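Local structure of mRNA export factor (Human herpesvirus 1, 4YXP) at residues C105-E110 and L116-E121; G144-V149 and A197-R202; T241-C246 and T254-V259. The protein regulates viral gene expression, exporting viral intronless mRNAs from the nucleus and inhibiting host splicing, with this folded C-terminal part forming the homodimer. All blocks are in the same frame, centred on the assembly; numbering follows the deposited sequence.

The three contacts follow one another in series along the chain, none enclosing or crossing another. Contact 1 bridges the short turn between helix 93-109 and helix 112-132. Contact 2 closes a much longer excursion of 47 residues, setting the start of helix 146-167 against helix 188-204. Contact 3 folds the zinc-binding loop after helix 230-241 back onto helix 249-259. Contacts 1 and 2 touch directly in the helical core: Leu107 CB lies 3.7 Å from Ala148 CB, and Ala119 N lies 3.8 Å from Val149 CG2. Contact 3 stands apart, its centre about 22 Å from that of contact 1 and 27 Å from that of contact 2. Contacts 1 and 3 both meet the second subunit.

Contact 1: residues C105-E110 and L116-E121; sequences CVLRQE and LASADE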
loop_
_atom_site.group_PDB
_atom_site.type_symbol
_atom_site.label_atom_id
_atom_site.label_comp_id
_atom_site.label_asym_id
_atom_site.label_seq_id
_atom_site.Cartn_x
_atom_site.Cartn_y
_atom_site.Cartn_z
ATOM N N CYS B 105 5.850 7.034 6.961
ATOM C CA CYS B 105 6.569 6.206 5.996
ATOM C C CYS B 105 6.589 4.742 6.423
ATOM O O CYS B 105 6.416 3.847 5.597
ATOM C CB CYS B 105 8.000 6.710 5.813
ATOM S SG CYS B 105 8.120 8.312 4.997
ATOM N N VAL B 106 6.809 4.498 7.710
ATOM C CA VAL B 106 6.841 3.137 8.230
ATOM C C VAL B 106 5.514 2.437 7.953
ATOM O O VAL B 106 5.487 1.321 7.441
ATOM C CB VAL B 106 7.155 3.120 9.738
ATOM C CG1 VAL B 106 7.021 1.707 10.311
ATOM C CG2 VAL B 106 8.554 3.656 9.993
ATOM N N LEU B 107 4.420 3.103 8.291
ATOM C CA LEU B 107 3.097 2.503 8.196
ATOM C C LEU B 107 2.681 2.254 6.748
ATOM O O LEU B 107 1.900 1.339 6.464
ATOM C CB LEU B 107 2.068 3.395 8.899
ATOM C CG LEU B 107 1.752 3.014 10.350
ATOM C CD1 LEU B 107 3.016 2.771 11.161
ATOM C CD2 LEU B 107 0.903 4.095 11.008
ATOM N N ARG B 108 3.212 3.055 5.831
ATOM C CA ARG B 108 2.877 2.907 4.419
ATOM C C ARG B 108 3.663 1.778 3.744
ATOM O O ARG B 108 3.347 1.392 2.612
ATOM C CB ARG B 108 3.095 4.241 3.689
ATOM C CG ARG B 108 1.979 5.235 3.993
ATOM C CD ARG B 108 2.176 6.632 3.427
ATOM N NE ARG B 108 1.113 7.511 3.914
ATOM C CZ ARG B 108 -0.096 7.624 3.370
ATOM N NH1 ARG B 108 -0.414 6.942 2.278
ATOM N NH2 ARG B 108 -0.989 8.440 3.912
ATOM N N GLN B 109 4.664 1.229 4.434
ATOM C CA GLN B 109 5.444 0.120 3.875
ATOM C C GLN B 109 5.407 -1.150 4.734
ATOM O O GLN B 109 6.110 -2.117 4.440
ATOM C CB GLN B 109 6.902 0.553 3.653
ATOM C CG GLN B 109 7.667 0.960 4.909
ATOM C CD GLN B 109 8.214 -0.222 5.690
ATOM O OE1 GLN B 109 9.124 -0.915 5.236
ATOM N NE2 GLN B 109 7.664 -0.452 6.877
ATOM N N GLU B 110 4.585 -1.158 5.781
ATOM C CA GLU B 110 4.468 -2.334 6.652
ATOM C C GLU B 110 3.792 -3.510 5.953
ATOM O O GLU B 110 2.971 -3.312 5.055
ATOM C CB GLU B 110 3.679 -1.985 7.923
ATOM C CG GLU B 110 4.485 -1.252 8.966
ATOM C CD GLU B 110 3.710 -1.015 10.252
ATOM O OE1 GLU B 110 2.496 -0.711 10.178
ATOM O OE2 GLU B 110 4.321 -1.132 11.335
ATOM N N LEU B 116 -2.000 -4.542 10.628
ATOM C CA LEU B 116 -3.061 -4.852 11.580
ATOM C C LEU B 116 -2.673 -4.360 12.967
ATOM O O LEU B 116 -3.488 -3.767 13.678
ATOM C CB LEU B 116 -3.343 -6.356 11.614
ATOM C CG LEU B 116 -3.931 -6.980 10.344
ATOM C CD1 LEU B 116 -4.073 -8.485 10.510
ATOM C CD2 LEU B 116 -5.274 -6.356 10.000
ATOM N N ALA B 117 -1.420 -4.600 13.341
ATOM C CA ALA B 117 -0.914 -4.177 14.644
ATOM C C ALA B 117 -0.950 -2.659 14.786
ATOM O O ALA B 117 -1.235 -2.130 15.864
ATOM C CB ALA B 117 0.504 -4.699 14.848
ATOM N N SER B 118 -0.666 -1.951 13.697
ATOM C CA SER B 118 -0.660 -0.495 13.734
ATOM C C SER B 118 -2.078 0.059 13.850
ATOM O O SER B 118 -2.289 1.108 14.452
ATOM C CB SER B 118 0.037 0.070 12.493
ATOM O OG SER B 118 1.438 -0.152 12.569
ATOM N N ALA B 119 -3.049 -0.645 13.275
ATOM C CA ALA B 119 -4.443 -0.252 13.411
ATOM C C ALA B 119 -4.880 -0.380 14.873
ATOM O O ALA B 119 -5.540 0.507 15.418
ATOM C CB ALA B 119 -5.331 -1.094 12.509
ATOM N N ASP B 120 -4.495 -1.477 15.514
ATOM C CA ASP B 120 -4.811 -1.668 16.931
ATOM C C ASP B 120 -4.057 -0.675 17.812
ATOM O O ASP B 120 -4.598 -0.191 18.807
ATOM C CB ASP B 120 -4.503 -3.103 17.361
ATOM C CG ASP B 120 -5.584 -4.083 16.930
ATOM O OD1 ASP B 120 -6.783 -3.743 17.051
ATOM O OD2 ASP B 120 -5.238 -5.190 16.467
ATOM N N GLU B 121 -2.813 -0.370 17.450
ATOM C CA GLU B 121 -2.029 0.618 18.184
ATOM C C GLU B 121 -2.751 1.961 18.156
ATOM O O GLU B 121 -2.864 2.641 19.177
ATOM C CB GLU B 121 -0.621 0.757 17.587
ATOM C CG GLU B 121 0.317 1.667 18.388
ATOM C CD GLU B 121 1.651 1.909 17.689
ATOM O OE1 GLU B 121 1.703 1.827 16.439
ATOM O OE2 GLU B 121 2.651 2.186 18.389
#
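Ser118 OG is gripped from both subunits: it donates to Glu110 OE1 at 2.7 Å, and it is also hydrogen-bonded to Lys267 NZ of the second subunit. The setting is a junction of consecutive helices in an all-helical domain, where the end of helix 93-109 is tied across a short turn to helix 112-132. Glu110 OE1 receives the hydroxyl on its syn lone pair, the side facing its other oxygen, and OE2 accordingly lies only 3.3 Å from Ser118 OG. The glutamate reaches this far because its chain runs extended beyond CG. Beside the polar pair, Leu107 supplies the apolar half of the contact, with CD1 3.6 Å from Ser118 OG and CG 4.0 Å from Ser118 CB. All three touching residues are buried.

Lys267 of the second subunit also forms a salt bridge with Glu121 OE1 and packs on Glu110. It belongs to the region important for homodimerization, so this junction takes part in the intertwined dimer. Behind the contact, the side chain of Gln109 folds back on its own backbone: NE2 donates to Val106 O at 2.9 Å, nearly straight at 168°, meeting a lone pair of the carbonyl oxygen within its plane.

Contact 2: residues G144-V149 and A197-R202; sequences GTTAAV and ARLANR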
loop_
_atom_site.group_PDB
_atom_site.type_symbol
_atom_site.label_atom_id
_atom_site.label_comp_id
_atom_site.label_asym_id
_atom_site.label_seq_id
_atom_site.Cartn_x
_atom_site.Cartn_y
_atom_site.Cartn_z
ATOM N N GLY B 144 -2.027 11.229 14.056
ATOM C CA GLY B 144 -1.717 11.918 12.815
ATOM C C GLY B 144 -1.423 11.034 11.608
ATOM O O GLY B 144 -1.488 11.499 10.466
ATOM N N THR B 145 -1.093 9.767 11.841
ATOM C CA THR B 145 -0.748 8.864 10.737
ATOM C C THR B 145 -1.837 7.826 10.477
ATOM O O THR B 145 -1.582 6.790 9.862
ATOM C CB THR B 145 0.585 8.132 10.997
ATOM O OG1 THR B 145 0.536 7.459 12.262
ATOM C CG2 THR B 145 1.753 9.116 10.989
ATOM N N THR B 146 -3.056 8.110 10.927
ATOM C CA THR B 146 -4.177 7.198 10.704
ATOM C C THR B 146 -4.350 6.889 9.210
ATOM O O THR B 146 -4.594 5.743 8.830
ATOM C CB THR B 146 -5.493 7.778 11.267
ATOM O OG1 THR B 146 -5.386 7.916 12.690
ATOM C CG2 THR B 146 -6.681 6.870 10.950
ATOM N N ALA B 147 -4.218 7.909 8.372
ATOM C CA ALA B 147 -4.410 7.746 6.929
ATOM C C ALA B 147 -3.432 6.738 6.332
ATOM O O ALA B 147 -3.731 6.103 5.321
ATOM C CB ALA B 147 -4.266 9.085 6.225
ATOM N N ALA B 148 -2.266 6.595 6.953
ATOM C CA ALA B 148 -1.228 5.710 6.433
ATOM C C ALA B 148 -1.603 4.239 6.609
ATOM O O ALA B 148 -1.446 3.437 5.686
ATOM C CB ALA B 148 0.097 6.002 7.111
ATOM N N VAL B 149 -2.099 3.880 7.791
ATOM C CA VAL B 149 -2.496 2.497 8.033
ATOM C C VAL B 149 -3.784 2.214 7.255
ATOM O O VAL B 149 -3.970 1.112 6.734
ATOM C CB VAL B 149 -2.635 2.186 9.558
ATOM C CG1 VAL B 149 -3.446 3.245 10.285
ATOM C CG2 VAL B 149 -3.235 0.797 9.777
ATOM N N ALA B 197 -11.302 5.871 8.509
ATOM C CA ALA B 197 -11.596 6.902 7.516
ATOM C C ALA B 197 -12.112 8.171 8.191
ATOM O O ALA B 197 -11.744 9.281 7.804
ATOM C CB ALA B 197 -12.605 6.399 6.497
ATOM N N ARG B 198 -12.972 8.001 9.191
ATOM C CA ARG B 198 -13.510 9.138 9.927
ATOM C C ARG B 198 -12.387 9.867 10.654
ATOM O O ARG B 198 -12.280 11.086 10.575
ATOM C CB ARG B 198 -14.581 8.686 10.924
ATOM C CG ARG B 198 -15.912 8.336 10.280
ATOM C CD ARG B 198 -16.850 7.627 11.253
ATOM N NE ARG B 198 -17.236 8.454 12.395
ATOM C CZ ARG B 198 -18.290 9.267 12.423
ATOM N NH1 ARG B 198 -19.076 9.394 11.361
ATOM N NH2 ARG B 198 -18.560 9.966 13.519
ATOM N N LEU B 199 -11.546 9.113 11.352
ATOM C CA LEU B 199 -10.444 9.702 12.101
ATOM C C LEU B 199 -9.470 10.407 11.152
ATOM O O LEU B 199 -9.062 11.536 11.403
ATOM C CB LEU B 199 -9.723 8.631 12.923
ATOM C CG LEU B 199 -8.635 9.103 13.889
ATOM C CD1 LEU B 199 -9.183 10.116 14.890
ATOM C CD2 LEU B 199 -8.031 7.917 14.623
ATOM N N ALA B 200 -9.113 9.746 10.054
ATOM C CA ALA B 200 -8.201 10.338 9.079
ATOM C C ALA B 200 -8.776 11.631 8.505
ATOM O O ALA B 200 -8.045 12.595 8.265
ATOM C CB ALA B 200 -7.901 9.352 7.959
ATOM N N ASN B 201 -10.086 11.650 8.293
ATOM C CA ASN B 201 -10.753 12.823 7.740
ATOM C C ASN B 201 -10.612 14.028 8.668
ATOM O O ASN B 201 -10.297 15.125 8.217
ATOM C CB ASN B 201 -12.234 12.535 7.482
ATOM C CG ASN B 201 -12.995 13.765 7.028
ATOM O OD1 ASN B 201 -13.682 14.417 7.819
ATOM N ND2 ASN B 201 -12.872 14.095 5.749
ATOM N N ARG B 202 -10.846 13.822 9.960
ATOM C CA ARG B 202 -10.744 14.914 10.926
ATOM C C ARG B 202 -9.305 15.414 11.017
ATOM O O ARG B 202 -9.065 16.610 11.191
ATOM C CB ARG B 202 -11.226 14.474 12.309
ATOM C CG ARG B 202 -12.620 13.873 12.340
ATOM C CD ARG B 202 -13.691 14.847 11.886
ATOM N NE ARG B 202 -15.027 14.286 12.081
ATOM C CZ ARG B 202 -15.587 13.381 11.281
ATOM N NH1 ARG B 202 -14.934 12.926 10.218
ATOM N NH2 ARG B 202 -16.806 12.928 11.546
#
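Thr146 and Ala147, in the first turn of helix 146-167, meet Leu199 and Ala200 of helix 188-204 in a helix-helix packing contact of the all-helical domain. Small residues let the backbones come close, as the 5.1 Å between Ala147 CA and Ala200 CA attests. Most of the side-chain contact, however, is made one residue earlier, at the buried Thr146, whose side chain crosses that of Leu199 at about a right angle. Its OG1 comes within 3.3 Å of Leu199 CD2, a snug apolar approach to an oxygen whose polar partner lies elsewhere, in a hydrogen bond with Ile143 O. The other branch, Thr146 CG2, sits 3.9 Å from Ala200 N and 4.0 Å from Leu199 CB. With chi1 at -64° both branches face helix 188-204: OG1, beside the backbone N of Thr146, meets the end of Leu199, and CG2, anti to that N, meets the root of the leucine side chain and the backbone of Ala200. Helix 112-132 closes this side, since Thr122 touches both Thr146 and Leu199, and Cys126 also meets Leu199.

The other side is thinner and nearer solvent. Although the backbones are closest here, the side-chain contact amounts to a single methyl pair, in which the partly exposed Ala147 sets its CB 4.0 Å from Ala200 CB. In sequence, segment 197-202 falls between the zinc ligands Cys163 and His242, yet the packing described here is remote from the metal. The methyl of the buried Ala200 does more than meet its counterpart, for it also lies against the backbone of the opposing first turn, with Ala200 CB 4.0 Å from Ala147 N.

Contact 3: residues T241-C246 and T254-V259; sequences THRQEC and TASHIV. With ZN (zinc ion), chain D.
Arg243 reaches over to Ser256 with a weak hydrogen bond, Arg243 NH1 to Ser256 OG at 3.2 Å and 129°, well off linear, while its sequence neighbour His242 binds zinc. The contact folds the loop of the CHC2 zinc finger back against helix 249-259. With chi1 at 65°, Arg243 CG lies between the backbone N and the carbonyl carbon, and a further bend at chi3 carries the guanidinium to the helix, where Ser256 OG and Ala255 CB lie oblique to its plane. Arg243 NH2 passes 3.8 Å from Ala255 CB, a van der Waals contact of the guanidinium with the alanine methyl.

Both polar groups have other partners: Arg243 NH2 bonds to Leu239 O and to Ser35 OG of the second subunit, whose Val38 packs on both Arg243 and Ser256, and Ser256 OG bonds to Glu252 O. This corner of the finger therefore lies at the dimer interface.

The same loop supplies half of the metal site. His242 NE2 coordinates the zinc ion at 2.0 Å and Cys246 SG at 2.3 Å, while Cys163 and Cys251 complete the four-residue site. A second-shell carboxylate fixes the rotation of the imidazole: His242 ND1 donates to Glu245 OE2 at 3.2 Å and 159°, close to the ring plane and onto the anti lone pair. This bond probably polarises the ring and strengthens NE2 as a ligand. Glu245 is itself positioned by a salt bridge from OE1 to Arg168. Two backbone bonds span the same residues: Gln244 N to Thr241 O at 3.0 Å and Glu245 N to His242 O at 2.9 Å.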
loop_
_atom_site.group_PDB
_atom_site.type_symbol
_atom_site.label_atom_id
_atom_site.label_comp_id
_atom_site.label_asym_id
_atom_site.label_seq_id
_atom_site.Cartn_x
_atom_site.Cartn_y
_atom_site.Cartn_z
ATOM N N THR B 241 -12.711 -17.484 7.420
ATOM C CA THR B 241 -14.067 -18.038 7.418
ATOM C C THR B 241 -14.909 -17.714 6.178
ATOM O O THR B 241 -15.895 -18.399 5.905
ATOM C CB THR B 241 -14.855 -17.544 8.644
ATOM O OG1 THR B 241 -14.972 -16.118 8.592
ATOM C CG2 THR B 241 -14.155 -17.954 9.934
ATOM N N HIS B 242 -14.538 -16.671 5.442
ATOM C CA HIS B 242 -15.324 -16.243 4.286
ATOM C C HIS B 242 -15.437 -17.357 3.241
ATOM O O HIS B 242 -16.468 -17.493 2.577
ATOM C CB HIS B 242 -14.708 -14.988 3.660
ATOM C CG HIS B 242 -15.277 -14.635 2.319
ATOM N ND1 HIS B 242 -16.594 -14.259 2.143
ATOM C CD2 HIS B 242 -14.709 -14.595 1.091
ATOM C CE1 HIS B 242 -16.810 -14.011 0.865
ATOM N NE2 HIS B 242 -15.684 -14.208 0.202
ATOM N N ARG B 243 -14.387 -18.161 3.112
ATOM C CA ARG B 243 -14.358 -19.230 2.113
ATOM C C ARG B 243 -15.458 -20.272 2.344
ATOM O O ARG B 243 -15.784 -21.048 1.438
ATOM C CB ARG B 243 -12.985 -19.910 2.104
ATOM C CG ARG B 243 -12.630 -20.643 3.394
ATOM C CD ARG B 243 -11.136 -20.937 3.473
ATOM N NE ARG B 243 -10.338 -19.720 3.622
ATOM C CZ ARG B 243 -9.020 -19.652 3.443
ATOM N NH1 ARG B 243 -8.328 -20.731 3.100
ATOM N NH2 ARG B 243 -8.388 -18.498 3.608
ATOM N N GLN B 244 -16.032 -20.286 3.545
ATOM C CA GLN B 244 -17.114 -21.216 3.866
ATOM C C GLN B 244 -18.437 -20.797 3.220
ATOM O O GLN B 244 -19.310 -21.631 2.982
ATOM C CB GLN B 244 -17.301 -21.326 5.381
ATOM C CG GLN B 244 -16.143 -21.980 6.118
ATOM C CD GLN B 244 -16.401 -22.099 7.612
ATOM O OE1 GLN B 244 -17.516 -22.413 8.040
ATOM N NE2 GLN B 244 -15.375 -21.843 8.412
ATOM N N GLU B 245 -18.584 -19.504 2.944
ATOM C CA GLU B 245 -19.813 -18.980 2.353
ATOM C C GLU B 245 -19.621 -18.595 0.886
ATOM O O GLU B 245 -20.572 -18.189 0.221
ATOM C CB GLU B 245 -20.311 -17.765 3.147
ATOM C CG GLU B 245 -19.480 -16.501 2.955
ATOM C CD GLU B 245 -19.934 -15.356 3.841
ATOM O OE1 GLU B 245 -20.998 -15.488 4.484
ATOM O OE2 GLU B 245 -19.221 -14.328 3.895
ATOM N N CYS B 246 -18.391 -18.730 0.392
ATOM C CA CYS B 246 -18.037 -18.303 -0.961
ATOM C C CYS B 246 -17.510 -19.476 -1.787
ATOM O O CYS B 246 -16.598 -20.178 -1.360
ATOM C CB CYS B 246 -16.991 -17.185 -0.893
ATOM S SG CYS B 246 -16.493 -16.505 -2.480
ATOM N N THR B 254 -6.870 -15.680 -3.073
ATOM C CA THR B 254 -6.546 -14.319 -2.669
ATOM C C THR B 254 -6.450 -14.229 -1.146
ATOM O O THR B 254 -5.485 -13.694 -0.600
ATOM C CB THR B 254 -7.607 -13.324 -3.199
ATOM O OG1 THR B 254 -7.549 -13.281 -4.631
ATOM C CG2 THR B 254 -7.390 -11.923 -2.645
ATOM N N ALA B 255 -7.457 -14.758 -0.464
ATOM C CA ALA B 255 -7.492 -14.714 0.993
ATOM C C ALA B 255 -6.297 -15.450 1.587
ATOM O O ALA B 255 -5.689 -14.989 2.552
ATOM C CB ALA B 255 -8.789 -15.310 1.511
ATOM N N SER B 256 -5.952 -16.589 0.999
ATOM C CA SER B 256 -4.886 -17.425 1.535
ATOM C C SER B 256 -3.519 -16.771 1.363
ATOM O O SER B 256 -2.665 -16.872 2.243
ATOM C CB SER B 256 -4.894 -18.800 0.863
ATOM O OG SER B 256 -6.070 -19.521 1.188
ATOM N N HIS B 257 -3.314 -16.091 0.239
ATOM C CA HIS B 257 -2.010 -15.513 -0.064
ATOM C C HIS B 257 -1.759 -14.251 0.762
ATOM O O HIS B 257 -0.613 -13.896 1.031
ATOM C CB HIS B 257 -1.891 -15.200 -1.556
ATOM C CG HIS B 257 -0.483 -15.160 -2.060
ATOM N ND1 HIS B 257 0.607 -15.475 -1.266
ATOM C CD2 HIS B 257 0.025 -14.854 -3.275
ATOM C CE1 HIS B 257 1.711 -15.357 -1.971
ATOM N NE2 HIS B 257 1.390 -14.981 -3.199
ATOM N N ILE B 258 -2.833 -13.574 1.157
ATOM C CA ILE B 258 -2.727 -12.452 2.086
ATOM C C ILE B 258 -2.260 -12.975 3.444
ATOM O O ILE B 258 -1.378 -12.393 4.076
ATOM C CB ILE B 258 -4.068 -11.695 2.200
ATOM C CG1 ILE B 258 -4.377 -10.975 0.883
ATOM C CG2 ILE B 258 -4.040 -10.691 3.360
ATOM C CD1 ILE B 258 -5.775 -10.397 0.800
ATOM N N VAL B 259 -2.858 -14.077 3.885
ATOM C CA VAL B 259 -2.498 -14.705 5.151
ATOM C C VAL B 259 -1.110 -15.349 5.070
ATOM O O VAL B 259 -0.355 -15.323 6.040
ATOM C CB VAL B 259 -3.567 -15.748 5.566
ATOM C CG1 VAL B 259 -3.151 -16.493 6.839
ATOM C CG2 VAL B 259 -4.915 -15.070 5.773
HETATM ZN ZN ZN D . -15.430 -14.527 -1.812
#